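Local coordinates for protein polyketide synthase (Lyngbya majuscula 19L, PDB 3QIT) that serves as the thioesterase domain of curacin A biosynthesis, an alpha/beta hydrolase that forms the terminal alkene of the product by decarboxylation and sulfate elimination, at residues Asn14-Cys19 and Asp60-Gly65; Leu36-Ala41 and Gln187-Pro192; Pro161-Ala166 and Phe181-Ala186. All blocks are in the same frame, centred on the assembly; numbering follows the deposited sequence.

Interaction 1: residues Asn14-Cys19 and Asp60-Gly65; sequences NQICLC and DLFGHG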
ATOM      1  N   ASN B  14      11.052   5.046  -9.295  1.00 18.59           N
ATOM      2  CA  ASN B  14      11.983   4.034  -8.808  1.00 17.82           C
ATOM      3  C   ASN B  14      12.574   3.301 -10.002  1.00 18.90           C
ATOM      4  O   ASN B  14      12.196   3.572 -11.133  1.00 18.52           O
ATOM      5  CB  ASN B  14      11.236   3.054  -7.924  1.00 19.00           C
ATOM      6  CG  ASN B  14      10.785   3.682  -6.633  1.00 22.20           C
ATOM      7  OD1 ASN B  14      11.597   3.956  -5.774  1.00 23.69           O
ATOM      8  ND2 ASN B  14       9.479   3.892  -6.485  1.00 25.61           N
ATOM      9  N   GLN B  15      13.509   2.395  -9.747  1.00 15.52           N
ATOM     10  CA  GLN B  15      14.153   1.673 -10.866  1.00 14.32           C
ATOM     11  C   GLN B  15      13.904   0.195 -10.713  1.00 14.74           C
ATOM     12  O   GLN B  15      14.139  -0.384  -9.643  1.00 16.77           O
ATOM     13  CB  GLN B  15      15.652   1.967 -10.855  1.00 16.04           C
ATOM     14  CG  GLN B  15      15.973   3.448 -11.109  1.00 19.76           C
ATOM     15  CD  GLN B  15      15.723   3.844 -12.549  1.00 29.94           C
ATOM     16  OE1 GLN B  15      15.903   3.038 -13.453  1.00 30.79           O
ATOM     17  NE2 GLN B  15      15.298   5.097 -12.770  1.00 31.06           N
ATOM     18  N   ILE B  16      13.441  -0.431 -11.791  1.00 14.46           N
ATOM     19  CA  ILE B  16      13.259  -1.887 -11.796  1.00 13.25           C
ATOM     20  C   ILE B  16      14.449  -2.493 -12.541  1.00 14.26           C
ATOM     21  O   ILE B  16      14.663  -2.169 -13.688  1.00 16.25           O
ATOM     22  CB  ILE B  16      11.979  -2.266 -12.561  1.00 14.19           C
ATOM     23  CG1 ILE B  16      10.740  -1.668 -11.869  1.00 16.38           C
ATOM     24  CG2 ILE B  16      11.844  -3.823 -12.649  1.00 16.37           C
ATOM     25  CD1 ILE B  16       9.470  -1.765 -12.738  1.00 17.03           C
ATOM     26  N   CYS B  17      15.160  -3.424 -11.913  1.00 14.38           N
ATOM     27  CA  CYS B  17      16.222  -4.153 -12.623  1.00 15.04           C
ATOM     28  C   CYS B  17      15.616  -5.374 -13.309  1.00 16.31           C
ATOM     29  O   CYS B  17      14.978  -6.206 -12.643  1.00 13.98           O
ATOM     30  CB  CYS B  17      17.298  -4.640 -11.642  1.00 15.10           C
ATOM     31  SG  CYS B  17      18.663  -5.477 -12.564  1.00 19.02           S
ATOM     32  N   LEU B  18      15.809  -5.497 -14.629  1.00 14.88           N
ATOM     33  CA  LEU B  18      15.387  -6.709 -15.340  1.00 16.87           C
ATOM     34  C   LEU B  18      16.602  -7.575 -15.626  1.00 17.43           C
ATOM     35  O   LEU B  18      17.482  -7.153 -16.360  1.00 18.83           O
ATOM     36  CB  LEU B  18      14.738  -6.318 -16.676  1.00 16.60           C
ATOM     37  CG  LEU B  18      13.456  -5.483 -16.634  1.00 21.12           C
ATOM     38  CD1 LEU B  18      12.936  -5.273 -18.078  1.00 24.87           C
ATOM     39  CD2 LEU B  18      12.404  -6.144 -15.793  1.00 21.96           C
ATOM     40  N   CYS B  19      16.669  -8.769 -15.038  1.00 15.31           N
ATOM     41  CA  CYS B  19      17.752  -9.687 -15.360  1.00 15.49           C
ATOM     42  C   CYS B  19      17.295 -10.479 -16.564  1.00 17.79           C
ATOM     43  O   CYS B  19      16.137 -10.896 -16.622  1.00 21.65           O
ATOM     44  CB  CYS B  19      18.005 -10.669 -14.233  1.00 16.66           C
ATOM     45  SG  CYS B  19      18.470  -9.897 -12.661  1.00 21.30           S
ATOM     46  N   ASP B  60      13.891  -8.067 -10.671  1.00 13.85           N
ATOM     47  CA  ASP B  60      14.041  -8.001  -9.221  1.00 12.40           C
ATOM     48  C   ASP B  60      12.796  -7.262  -8.693  1.00 12.89           C
ATOM     49  O   ASP B  60      12.492  -6.133  -9.118  1.00 12.52           O
ATOM     50  CB  ASP B  60      15.281  -7.175  -8.833  1.00 14.47           C
ATOM     51  CG  ASP B  60      16.617  -7.876  -9.114  1.00 16.15           C
ATOM     52  OD1 ASP B  60      16.755  -9.105  -8.952  1.00 17.03           O
ATOM     53  OD2 ASP B  60      17.573  -7.158  -9.488  1.00 16.27           O
ATOM     54  N   LEU B  61      12.086  -7.837  -7.739  1.00 14.03           N
ATOM     55  CA  LEU B  61      10.977  -7.117  -7.115  1.00 13.79           C
ATOM     56  C   LEU B  61      11.536  -5.914  -6.356  1.00 16.00           C
ATOM     57  O   LEU B  61      12.710  -5.948  -5.951  1.00 13.58           O
ATOM     58  CB  LEU B  61      10.189  -8.058  -6.199  1.00 16.42           C
ATOM     59  CG  LEU B  61       9.483  -9.220  -6.902  1.00 17.12           C
ATOM     60  CD1 LEU B  61       8.840 -10.136  -5.854  1.00 20.69           C
ATOM     61  CD2 LEU B  61       8.441  -8.694  -7.927  1.00 16.57           C
ATOM     62  N   PHE B  62      10.747  -4.847  -6.185  1.00 12.65           N
ATOM     63  CA  PHE B  62      11.263  -3.673  -5.446  1.00 11.02           C
ATOM     64  C   PHE B  62      11.777  -4.100  -4.079  1.00 13.36           C
ATOM     65  O   PHE B  62      11.227  -5.017  -3.452  1.00 14.27           O
ATOM     66  CB  PHE B  62      10.199  -2.584  -5.269  1.00 12.85           C
ATOM     67  CG  PHE B  62       9.930  -1.769  -6.528  1.00 12.19           C
ATOM     68  CD1 PHE B  62      10.971  -1.160  -7.229  1.00 15.25           C
ATOM     69  CD2 PHE B  62       8.632  -1.604  -6.971  1.00 13.00           C
ATOM     70  CE1 PHE B  62      10.693  -0.397  -8.424  1.00 13.33           C
ATOM     71  CE2 PHE B  62       8.347  -0.849  -8.122  1.00 14.42           C
ATOM     72  CZ  PHE B  62       9.381  -0.249  -8.848  1.00 18.59           C
ATOM     73  N   GLY B  63      12.872  -3.475  -3.656  1.00 13.16           N
ATOM     74  CA  GLY B  63      13.544  -3.847  -2.414  1.00 16.66           C
ATOM     75  C   GLY B  63      14.429  -5.089  -2.471  1.00 14.96           C
ATOM     76  O   GLY B  63      15.063  -5.429  -1.481  1.00 15.96           O
ATOM     77  N   HIS B  64      14.469  -5.767  -3.621  1.00 12.46           N
ATOM     78  CA  HIS B  64      15.227  -7.017  -3.777  1.00 12.79           C
ATOM     79  C   HIS B  64      16.284  -6.808  -4.850  1.00 15.10           C
ATOM     80  O   HIS B  64      16.138  -5.948  -5.720  1.00 13.71           O
ATOM     81  CB  HIS B  64      14.314  -8.142  -4.287  1.00 11.48           C
ATOM     82  CG  HIS B  64      13.272  -8.585  -3.299  1.00 11.50           C
ATOM     83  ND1 HIS B  64      12.165  -7.826  -2.972  1.00 13.90           N
ATOM     84  CD2 HIS B  64      13.162  -9.734  -2.595  1.00 14.94           C
ATOM     85  CE1 HIS B  64      11.419  -8.487  -2.101  1.00 16.33           C
ATOM     86  NE2 HIS B  64      12.009  -9.644  -1.842  1.00 16.48           N
ATOM     87  N   GLY B  65      17.353  -7.587  -4.785  1.00 13.56           N
ATOM     88  CA  GLY B  65      18.353  -7.621  -5.873  1.00 14.35           C
ATOM     89  C   GLY B  65      18.924  -6.241  -6.134  1.00 14.80           C
ATOM     90  O   GLY B  65      19.348  -5.561  -5.204  1.00 16.47           O
TER

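Interaction 2: residues Leu36-Ala41 and Gln187-Pro192; sequences LEQGLA and QRITQP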
ATOM      1  N   LEU B  36      12.645 -12.224  -0.502  1.00 15.17           N
ATOM      2  CA  LEU B  36      14.073 -12.145  -0.163  1.00 15.00           C
ATOM      3  C   LEU B  36      15.015 -12.600  -1.261  1.00 18.10           C
ATOM      4  O   LEU B  36      16.217 -12.396  -1.143  1.00 18.46           O
ATOM      5  CB  LEU B  36      14.402 -12.869   1.152  1.00 18.93           C
ATOM      6  CG  LEU B  36      13.568 -12.433   2.330  1.00 20.32           C
ATOM      7  CD1 LEU B  36      14.105 -13.119   3.568  1.00 27.29           C
ATOM      8  CD2 LEU B  36      13.568 -10.915   2.482  1.00 22.26           C
ATOM      9  N   GLU B  37      14.488 -13.178  -2.337  1.00 14.11           N
ATOM     10  CA  GLU B  37      15.385 -13.609  -3.438  1.00 14.92           C
ATOM     11  C   GLU B  37      15.629 -12.506  -4.486  1.00 14.76           C
ATOM     12  O   GLU B  37      15.592 -11.325  -4.148  1.00 16.19           O
ATOM     13  CB  GLU B  37      14.914 -14.933  -4.038  1.00 20.22           C
ATOM     14  CG  GLU B  37      15.063 -16.061  -2.995  1.00 25.60           C
ATOM     15  CD  GLU B  37      14.897 -17.447  -3.573  1.00 31.18           C
ATOM     16  OE1 GLU B  37      15.830 -17.942  -4.248  1.00 30.96           O
ATOM     17  OE2 GLU B  37      13.833 -18.044  -3.325  1.00 35.22           O
ATOM     18  N   GLN B  38      15.941 -12.880  -5.732  1.00 15.02           N
ATOM     19  CA  GLN B  38      16.357 -11.889  -6.727  1.00 12.32           C
ATOM     20  C   GLN B  38      16.259 -12.553  -8.085  1.00 13.91           C
ATOM     21  O   GLN B  38      16.165 -13.779  -8.169  1.00 13.51           O
ATOM     22  CB  GLN B  38      17.823 -11.457  -6.481  1.00 16.21           C
ATOM     23  CG  GLN B  38      18.795 -12.626  -6.393  1.00 16.10           C
ATOM     24  CD  GLN B  38      20.232 -12.176  -6.208  1.00 15.91           C
ATOM     25  OE1 GLN B  38      20.709 -11.269  -6.891  1.00 16.99           O
ATOM     26  NE2 GLN B  38      20.924 -12.798  -5.260  1.00 15.17           N
ATOM     27  N   GLY B  39      16.262 -11.757  -9.140  1.00 14.43           N
ATOM     28  CA  GLY B  39      16.097 -12.330 -10.494  1.00 17.69           C
ATOM     29  C   GLY B  39      17.178 -13.316 -10.860  1.00 16.12           C
ATOM     30  O   GLY B  39      16.909 -14.328 -11.523  1.00 13.27           O
ATOM     31  N   LEU B  40      18.394 -13.067 -10.369  1.00 14.81           N
ATOM     32  CA  LEU B  40      19.521 -13.961 -10.616  1.00 17.61           C
ATOM     33  C   LEU B  40      19.301 -15.379 -10.071  1.00 17.45           C
ATOM     34  O   LEU B  40      19.888 -16.305 -10.587  1.00 16.43           O
ATOM     35  CB  LEU B  40      20.820 -13.350 -10.074  1.00 16.20           C
ATOM     36  CG  LEU B  40      22.103 -14.174 -10.116  1.00 17.76           C
ATOM     37  CD1 LEU B  40      22.524 -14.494 -11.531  1.00 18.88           C
ATOM     38  CD2 LEU B  40      23.209 -13.468  -9.383  1.00 21.46           C
ATOM     39  N   ALA B  41      18.393 -15.554  -9.104  1.00 13.72           N
ATOM     40  CA  ALA B  41      18.134 -16.884  -8.539  1.00 13.19           C
ATOM     41  C   ALA B  41      17.566 -17.852  -9.588  1.00 16.05           C
ATOM     42  O   ALA B  41      17.564 -19.056  -9.374  1.00 17.24           O
ATOM     43  CB  ALA B  41      17.164 -16.780  -7.303  1.00 14.48           C
ATOM     44  N   GLN B 187      27.439 -12.217  -4.030  1.00 18.90           N
ATOM     45  CA  GLN B 187      28.134 -11.165  -4.757  1.00 21.83           C
ATOM     46  C   GLN B 187      27.189 -10.072  -5.225  1.00 21.19           C
ATOM     47  O   GLN B 187      27.473  -8.886  -5.063  1.00 19.23           O
ATOM     48  CB  GLN B 187      28.819 -11.846  -5.974  1.00 21.83           C
ATOM     49  CG  GLN B 187      29.602 -11.016  -6.970  1.00 27.24           C
ATOM     50  CD  GLN B 187      30.280 -11.934  -8.031  1.00 25.04           C
ATOM     51  OE1 GLN B 187      29.609 -12.554  -8.853  1.00 29.40           O
ATOM     52  NE2 GLN B 187      31.600 -12.018  -7.991  1.00 28.40           N
ATOM     53  N   ARG B 188      26.028 -10.471  -5.731  1.00 16.95           N
ATOM     54  CA  ARG B 188      25.092  -9.509  -6.279  1.00 18.89           C
ATOM     55  C   ARG B 188      24.362  -8.696  -5.196  1.00 17.35           C
ATOM     56  O   ARG B 188      24.017  -7.534  -5.409  1.00 17.36           O
ATOM     57  CB  ARG B 188      24.094 -10.204  -7.214  1.00 15.74           C
ATOM     58  CG  ARG B 188      23.219  -9.228  -7.975  1.00 15.81           C
ATOM     59  CD  ARG B 188      22.642  -9.870  -9.220  1.00 12.35           C
ATOM     60  NE  ARG B 188      21.841  -8.914  -9.992  1.00 13.22           N
ATOM     61  CZ  ARG B 188      20.524  -8.718  -9.869  1.00 16.37           C
ATOM     62  NH1 ARG B 188      19.824  -9.395  -8.971  1.00 15.57           N
ATOM     63  NH2 ARG B 188      19.911  -7.825 -10.656  1.00 15.55           N
ATOM     64  N   ILE B 189      24.146  -9.318  -4.041  1.00 15.93           N
ATOM     65  CA  ILE B 189      23.304  -8.712  -3.007  1.00 15.26           C
ATOM     66  C   ILE B 189      24.028  -8.430  -1.706  1.00 18.46           C
ATOM     67  O   ILE B 189      23.420  -8.437  -0.647  1.00 19.17           O
ATOM     68  CB  ILE B 189      22.009  -9.508  -2.749  1.00 15.63           C
ATOM     69  CG1 ILE B 189      22.289 -10.986  -2.382  1.00 15.14           C
ATOM     70  CG2 ILE B 189      21.048  -9.339  -3.970  1.00 15.54           C
ATOM     71  CD1 ILE B 189      21.044 -11.676  -1.737  1.00 16.85           C
ATOM     72  N   THR B 190      25.319  -8.134  -1.801  1.00 16.65           N
ATOM     73  CA  THR B 190      26.042  -7.610  -0.627  1.00 15.70           C
ATOM     74  C   THR B 190      26.711  -6.276  -0.957  1.00 19.06           C
ATOM     75  O   THR B 190      26.984  -5.978  -2.136  1.00 19.64           O
ATOM     76  CB  THR B 190      27.078  -8.590  -0.079  1.00 18.96           C
ATOM     77  OG1 THR B 190      27.899  -9.087  -1.152  1.00 18.29           O
ATOM     78  CG2 THR B 190      26.382  -9.757   0.622  1.00 20.55           C
ATOM     79  N   GLN B 191      27.008  -5.501   0.087  1.00 16.86           N
ATOM     80  CA  GLN B 191      27.669  -4.213  -0.076  1.00 21.68           C
ATOM     81  C   GLN B 191      28.438  -3.930   1.203  1.00 23.69           C
ATOM     82  O   GLN B 191      28.028  -4.408   2.285  1.00 19.49           O
ATOM     83  CB  GLN B 191      26.645  -3.101  -0.352  1.00 23.57           C
ATOM     84  CG  GLN B 191      25.780  -2.756   0.877  1.00 21.51           C
ATOM     85  CD  GLN B 191      24.634  -1.782   0.605  1.00 28.84           C
ATOM     86  OE1 GLN B 191      23.940  -1.386   1.535  1.00 30.43           O
ATOM     87  NE2 GLN B 191      24.412  -1.430  -0.657  1.00 28.63           N
ATOM     88  N   PRO B 192      29.538  -3.160   1.100  1.00 25.35           N
ATOM     89  CA  PRO B 192      30.311  -2.821   2.306  1.00 22.94           C
ATOM     90  C   PRO B 192      29.485  -2.011   3.312  1.00 26.00           C
ATOM     91  O   PRO B 192      28.691  -1.136   2.918  1.00 25.39           O
ATOM     92  CB  PRO B 192      31.469  -1.972   1.767  1.00 26.94           C
ATOM     93  CG  PRO B 192      31.575  -2.321   0.287  1.00 26.93           C
ATOM     94  CD  PRO B 192      30.140  -2.599  -0.131  1.00 27.75           C
TER

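Interaction 3: residues Pro161-Ala166 and Phe181-Ala186; sequences PDVATA and FSYILA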
ATOM      1  N   PRO B 161      31.581 -10.715   7.927  1.00 24.11           N
ATOM      2  CA  PRO B 161      32.976 -10.322   7.721  1.00 24.95           C
ATOM      3  C   PRO B 161      33.394 -10.283   6.248  1.00 26.57           C
ATOM      4  O   PRO B 161      34.322  -9.545   5.904  1.00 26.99           O
ATOM      5  CB  PRO B 161      33.763 -11.399   8.473  1.00 30.36           C
ATOM      6  CG  PRO B 161      32.852 -12.535   8.636  1.00 31.02           C
ATOM      7  CD  PRO B 161      31.465 -11.942   8.738  1.00 29.19           C
ATOM      8  N   ASP B 162      32.731 -11.079   5.404  1.00 25.40           N
ATOM      9  CA  ASP B 162      33.050 -11.168   3.969  1.00 26.89           C
ATOM     10  C   ASP B 162      31.913 -11.786   3.150  1.00 24.42           C
ATOM     11  O   ASP B 162      30.930 -12.283   3.706  1.00 22.18           O
ATOM     12  CB  ASP B 162      34.364 -11.948   3.733  1.00 24.33           C
ATOM     13  CG  ASP B 162      34.378 -13.312   4.399  1.00 31.06           C
ATOM     14  OD1 ASP B 162      33.324 -13.966   4.486  1.00 27.11           O
ATOM     15  OD2 ASP B 162      35.462 -13.743   4.848  1.00 34.64           O
ATOM     16  N   VAL B 163      32.048 -11.751   1.823  1.00 21.29           N
ATOM     17  CA  VAL B 163      30.992 -12.252   0.948  1.00 20.36           C
ATOM     18  C   VAL B 163      30.867 -13.765   1.085  1.00 18.12           C
ATOM     19  O   VAL B 163      29.763 -14.293   1.015  1.00 18.97           O
ATOM     20  CB  VAL B 163      31.222 -11.831  -0.547  1.00 20.53           C
ATOM     21  CG1 VAL B 163      30.169 -12.468  -1.473  1.00 22.11           C
ATOM     22  CG2 VAL B 163      31.167 -10.331  -0.663  1.00 24.16           C
ATOM     23  N   ALA B 164      31.990 -14.453   1.314  1.00 22.48           N
ATOM     24  CA  ALA B 164      31.983 -15.915   1.494  1.00 23.50           C
ATOM     25  C   ALA B 164      31.053 -16.334   2.651  1.00 21.72           C
ATOM     26  O   ALA B 164      30.395 -17.362   2.577  1.00 22.60           O
ATOM     27  CB  ALA B 164      33.392 -16.424   1.765  1.00 24.44           C
ATOM     28  N   THR B 165      31.032 -15.539   3.713  1.00 21.17           N
ATOM     29  CA  THR B 165      30.162 -15.813   4.868  1.00 21.13           C
ATOM     30  C   THR B 165      28.683 -15.635   4.494  1.00 19.33           C
ATOM     31  O   THR B 165      27.844 -16.451   4.869  1.00 21.16           O
ATOM     32  CB  THR B 165      30.573 -14.962   6.080  1.00 28.07           C
ATOM     33  OG1 THR B 165      31.924 -15.292   6.447  1.00 30.33           O
ATOM     34  CG2 THR B 165      29.640 -15.214   7.269  1.00 31.69           C
ATOM     35  N   ALA B 166      28.383 -14.608   3.685  1.00 19.20           N
ATOM     36  CA  ALA B 166      27.020 -14.391   3.210  1.00 17.89           C
ATOM     37  C   ALA B 166      26.629 -15.542   2.316  1.00 18.87           C
ATOM     38  O   ALA B 166      25.502 -16.049   2.405  1.00 16.87           O
ATOM     39  CB  ALA B 166      26.901 -13.070   2.433  1.00 19.20           C
ATOM     40  N   PHE B 181      27.359 -21.041  -7.186  1.00 24.89           N
ATOM     41  CA  PHE B 181      26.132 -20.286  -7.413  1.00 24.09           C
ATOM     42  C   PHE B 181      25.803 -19.506  -6.142  1.00 24.55           C
ATOM     43  O   PHE B 181      25.398 -18.351  -6.219  1.00 21.18           O
ATOM     44  CB  PHE B 181      24.978 -21.201  -7.841  1.00 21.91           C
ATOM     45  CG  PHE B 181      23.759 -20.467  -8.384  1.00 23.86           C
ATOM     46  CD1 PHE B 181      23.872 -19.210  -8.990  1.00 22.64           C
ATOM     47  CD2 PHE B 181      22.511 -21.055  -8.315  1.00 28.77           C
ATOM     48  CE1 PHE B 181      22.737 -18.533  -9.484  1.00 24.05           C
ATOM     49  CE2 PHE B 181      21.376 -20.407  -8.817  1.00 27.29           C
ATOM     50  CZ  PHE B 181      21.492 -19.140  -9.386  1.00 23.68           C
ATOM     51  N   SER B 182      26.047 -20.113  -4.982  1.00 23.69           N
ATOM     52  CA  SER B 182      25.829 -19.396  -3.715  1.00 23.37           C
ATOM     53  C   SER B 182      26.686 -18.123  -3.676  1.00 17.55           C
ATOM     54  O   SER B 182      26.247 -17.036  -3.237  1.00 21.16           O
ATOM     55  CB  SER B 182      26.086 -20.311  -2.503  1.00 20.88           C
ATOM     56  OG  SER B 182      27.468 -20.488  -2.275  1.00 23.23           O
ATOM     57  N   TYR B 183      27.904 -18.231  -4.161  1.00 20.03           N
ATOM     58  CA  TYR B 183      28.792 -17.082  -4.222  1.00 18.36           C
ATOM     59  C   TYR B 183      28.314 -16.016  -5.207  1.00 22.22           C
ATOM     60  O   TYR B 183      28.278 -14.845  -4.880  1.00 19.32           O
ATOM     61  CB  TYR B 183      30.213 -17.533  -4.568  1.00 24.75           C
ATOM     62  CG  TYR B 183      31.172 -16.392  -4.438  1.00 25.46           C
ATOM     63  CD1 TYR B 183      31.772 -16.100  -3.201  1.00 28.90           C
ATOM     64  CD2 TYR B 183      31.416 -15.548  -5.514  1.00 29.95           C
ATOM     65  CE1 TYR B 183      32.640 -15.020  -3.068  1.00 29.16           C
ATOM     66  CE2 TYR B 183      32.274 -14.471  -5.399  1.00 32.16           C
ATOM     67  CZ  TYR B 183      32.879 -14.211  -4.182  1.00 30.81           C
ATOM     68  OH  TYR B 183      33.727 -13.140  -4.094  1.00 36.44           O
ATOM     69  N   ILE B 184      27.943 -16.429  -6.414  1.00 19.76           N
ATOM     70  CA  ILE B 184      27.395 -15.532  -7.422  1.00 22.70           C
ATOM     71  C   ILE B 184      26.171 -14.712  -6.884  1.00 19.49           C
ATOM     72  O   ILE B 184      26.057 -13.478  -7.096  1.00 19.39           O
ATOM     73  CB  ILE B 184      27.078 -16.389  -8.692  1.00 23.73           C
ATOM     74  CG1 ILE B 184      28.408 -16.685  -9.420  1.00 25.43           C
ATOM     75  CG2 ILE B 184      26.060 -15.719  -9.602  1.00 30.38           C
ATOM     76  CD1 ILE B 184      28.342 -17.833 -10.422  1.00 29.48           C
ATOM     77  N   LEU B 185      25.289 -15.395  -6.175  1.00 22.48           N
ATOM     78  CA  LEU B 185      24.090 -14.755  -5.591  1.00 16.77           C
ATOM     79  C   LEU B 185      24.484 -13.734  -4.518  1.00 13.42           C
ATOM     80  O   LEU B 185      24.061 -12.594  -4.568  1.00 16.91           O
ATOM     81  CB  LEU B 185      23.189 -15.816  -4.995  1.00 19.43           C
ATOM     82  CG  LEU B 185      22.478 -16.679  -6.046  1.00 17.96           C
ATOM     83  CD1 LEU B 185      21.916 -17.935  -5.368  1.00 19.66           C
ATOM     84  CD2 LEU B 185      21.389 -15.894  -6.719  1.00 15.81           C
ATOM     85  N   ALA B 186      25.372 -14.142  -3.608  1.00 16.88           N
ATOM     86  CA  ALA B 186      25.815 -13.244  -2.517  1.00 15.64           C
ATOM     87  C   ALA B 186      26.561 -12.011  -3.037  1.00 16.60           C
ATOM     88  O   ALA B 186      26.391 -10.913  -2.516  1.00 16.93           O
ATOM     89  CB  ALA B 186      26.685 -14.013  -1.503  1.00 17.67           C
TER

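Interaction 1: residues Asn14-Cys19 and Asp60-Gly65
The backbones meet at one point, where D60 N donates to C17 O over 2.9 Å, nearly straight at hydrogen (166°) and almost along the C=O axis; beyond it 60-65 folds into a type II beta turn from L61 to H64, with G63 at positive phi. Two side chains carry the rest of the contact. F62, its CG anti to the carbonyl carbon, brings the far rim of its ring against the start of 14-19: CE1 lies 3.5 Å from N14 CB, and CZ meets I16 CG1 at 3.6 Å. The Q15 carbonyl O approaches CE1 near the ring plane, at the edge. An alanine at F62 would remove this rim and would probably loosen the packing of the loop on N14 and I16. D60 lays its carboxylate beside C17, with OD2 3.3 Å from C17 CB. Buried there, the carboxylate is well paired: OD1 accepts from G39 N, while OD2 takes R66 N and a salt bridge from R188, which is likely to favour the charged form. On the turn, H64 ND1 donates to F62 O at 3.0 Å, from above the carbonyl plane. Strand 14-21 lies between strands 5-11 and 55-59 of the main sheet; helix 78-91 reaches I16 and L61, and M72 of the second subunit packs on N14 and F62.

Interaction 2: residues Leu36-Ala41 and Gln187-Pro192
R188, on the last helical turn of 179-188, opens the contact with a side chain stretched from CG to NE, its CG anti to the backbone N (chi1 -172°). It runs alongside Q38 in the opposite sense, so that NH1 comes back to Q38 OE1 at 2.9 Å. This bond is close to straight (163°), uses a lone pair in the carbonyl plane and lies in the guanidinium plane; the amide and guanidinium planes are 28° apart. The aliphatic part is in use as well: R188 CD lies 3.3 Å from Q38 OE1 and 3.6 Å from L40 CD2, the leucine crossing it obliquely. Beyond NH1, R188 NH2 forms a salt bridge with D60 and NE another with E6, so two carboxylates probably fix the rotation of the group and more than offset its charge. I189, the first residue to leave helical angles, meets Q38 tip to tip, its CG2 3.5 Å from OE1 and 3.7 Å from NE2. That amide nitrogen donates to L185 O, and the two hydrogen bonds probably fix which way the amide is turned. From T190 the chain continues as strand 190-193, paired with 196-199. The arrangement is a buried arginine network in an alpha/beta hydrolase fold, tying the loop after strand 28-32 to the end of helix 179-188, part of the long insertion between strands 120-126 and 234-239 that in this fold commonly forms the lid.

Interaction 3: residues Pro161-Ala166 and Phe181-Ala186
V163 is the centre of the contact: its CG1, anti to the backbone N (chi1 175°), reaches two residues of helix 179-188 at once, A186 CB at 3.8 Å and Y183 CE1 at 3.9 Å. The valine and tyrosine side chains cross at about a right angle, with one ring carbon doing the touching. A turn later A166 CB faces A186 CB at 4.1 Å, and these two methyls let the backbones come near, their CA atoms 6.0 Å apart. The tyrosine ring is placed by a CG anti to the backbone N (chi1 -172°), which swings it to the opening turn of helix 163-173. That turn is fixed by D162 at the N-cap: its OD1 accepts from T165 N at 2.9 Å, nearly along the C-O axis, and from T165 OG1 at 2.8 Å, above the carboxylate plane. Further out, A167 and L170 extend the packing along A186, and T190 touches V163 and A166 while its OG1 bonds to A186 O. With no hydrogen bond or charge pair between the two segments, their mutual grip is apolar, resting on the valine and alanine methyls and one carbon of the tyrosine ring, while the D162 cap secures the start of helix 163-173.

The three contacts form a path from the central sheet out to the helices of the insertion. Interaction 1 lies at strand 14-21, its centre about 11 Å from that of interaction 2; D60 joins them, pairing with R188 and G39. Interaction 3 follows, its centre about 9 Å from that of interaction 2, sharing helix 179-188 and linked by Q38 to L185 and L40 to I184. Interactions 1 and 3, about 20 Å between centres, do not touch. Along the chain the segments of interactions 1 and 2 alternate, whereas both segments of interaction 3 fall between those of interaction 2. D60 and R188 thus tie the sheet to helix 179-188, and apolar packing continues to helix 163-173.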